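Local coordinates for Dna-binding protein RAP1 (Saccharomyces cerevisiae, PDB 4BJT) that binds DNA, probably to repress or activate transcription and to act at telomeres, its C-terminal domain binding the Rap1-binding module of Rif1, at residues S87-Q90 / F91-L95. Sequence-based numbering, arbitrary orientation.
Sequences STRQ and FMDKL
Arg89 and Asp93, one turn apart on the exposed side of helix 88-99, meet through a water instead of a direct salt bridge. The water lies in the plane of the guanidinium, at its edge, accepts from Arg89 NH1 at 2.8 Å and donates to Asp93 OD2 at 2.7 Å. Arg89 NH1 and Asp93 OD2 stay 5.1 Å apart, and the guanidinium and carboxylate planes are inclined by 63°. A bend at chi3 (-71°) turns NE away from Asp93 and holds the guanidinium off the carboxylate; Arg89 NH2 forms a salt bridge with Asp64. Nearer the backbone, Arg89 CG lies 3.6 Å from Asp93 OD2, and Asp93 CG, anti to its carbonyl carbon (chi1 -68°), lays the carboxylate beside the Arg89 carbonyl. Ser87 is the N-cap: OG accepts from Gln90 N at 3.1 Å, while Ser87 O takes Phe91 N. On the buried side Thr88 CG2 lies alongside Met92 CG, 4.1 Å away, and Thr88 OG1 is hydrogen-bonded to Ile66 O. Phe91 meets Phe82 and Phe144 edge-to-face, and Met92 packs on Leu145. The helix is thus amphipathic, its apolar side set into the helical bundle, while the solvent-mediated pair probably adds only modest electrostatic attraction.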
# COMPACT_ATOMS: atom_id res chain seq x y z
N SER C 87 2.70 16.52 11.48
CA SER C 87 3.47 15.38 11.93
C SER C 87 3.06 14.16 11.13
O SER C 87 1.98 14.11 10.52
CB SER C 87 3.18 15.13 13.42
OG SER C 87 1.82 14.80 13.63
N THR C 88 3.88 13.12 11.20
CA THR C 88 3.55 11.86 10.54
C THR C 88 2.27 11.29 11.14
O THR C 88 1.41 10.79 10.42
CB THR C 88 4.72 10.87 10.64
OG1 THR C 88 5.83 11.49 10.02
CG2 THR C 88 4.41 9.53 9.98
N ARG C 89 2.13 11.38 12.47
CA ARG C 89 0.94 10.86 13.14
C ARG C 89 -0.33 11.54 12.60
O ARG C 89 -1.34 10.87 12.39
CB ARG C 89 1.06 11.03 14.66
CG ARG C 89 -0.10 10.46 15.43
CD ARG C 89 0.09 10.64 16.91
NE ARG C 89 1.14 9.79 17.46
CZ ARG C 89 0.99 8.52 17.86
NH1 ARG C 89 -0.18 7.92 17.75
NH2 ARG C 89 2.01 7.85 18.36
N GLN C 90 -0.29 12.85 12.38
CA GLN C 90 -1.47 13.56 11.90
C GLN C 90 -1.87 13.06 10.52
O GLN C 90 -3.06 12.82 10.25
CB GLN C 90 -1.27 15.07 11.91
CG GLN C 90 -2.59 15.80 11.69
CD GLN C 90 -2.42 17.29 11.82
OE1 GLN C 90 -1.52 17.85 11.22
NE2 GLN C 90 -3.19 17.94 12.70
N PHE C 91 -0.89 12.86 9.63
CA PHE C 91 -1.14 12.31 8.30
C PHE C 91 -1.74 10.91 8.42
O PHE C 91 -2.75 10.61 7.79
CB PHE C 91 0.15 12.26 7.47
CG PHE C 91 0.07 11.39 6.24
CD1 PHE C 91 -0.60 11.81 5.10
CD2 PHE C 91 0.66 10.14 6.23
CE1 PHE C 91 -0.68 10.99 3.97
CE2 PHE C 91 0.55 9.31 5.12
CZ PHE C 91 -0.08 9.76 3.98
N MET C 92 -1.15 10.05 9.25
CA MET C 92 -1.60 8.67 9.37
C MET C 92 -3.01 8.62 9.93
O MET C 92 -3.80 7.79 9.50
CB MET C 92 -0.66 7.84 10.28
CG MET C 92 0.74 7.69 9.73
SD MET C 92 0.83 6.87 8.10
CE MET C 92 0.02 5.40 8.41
N ASP C 93 -3.34 9.48 10.86
CA ASP C 93 -4.67 9.48 11.43
C ASP C 93 -5.71 9.96 10.40
O ASP C 93 -6.80 9.39 10.35
CB ASP C 93 -4.70 10.28 12.74
CG ASP C 93 -3.91 9.62 13.87
OD1 ASP C 93 -3.43 8.48 13.69
OD2 ASP C 93 -3.65 10.28 14.89
N LYS C 94 -5.36 10.92 9.50
CA LYS C 94 -6.28 11.33 8.43
C LYS C 94 -6.44 10.18 7.42
O LYS C 94 -7.55 9.93 6.96
CB LYS C 94 -5.82 12.61 7.72
CG LYS C 94 -6.86 13.21 6.81
CD LYS C 94 -8.05 13.77 7.60
CE LYS C 94 -9.12 14.33 6.71
NZ LYS C 94 -10.11 15.15 7.48
N LEU C 95 -5.34 9.50 7.11
CA LEU C 95 -5.36 8.36 6.19
C LEU C 95 -6.32 7.30 6.74
O LEU C 95 -7.16 6.80 5.99
CB LEU C 95 -3.95 7.81 6.01
CG LEU C 95 -3.83 6.56 5.14
CD1 LEU C 95 -4.23 6.86 3.68
CD2 LEU C 95 -2.44 6.02 5.17
O HOH W 1 -2.73 8.55 16.78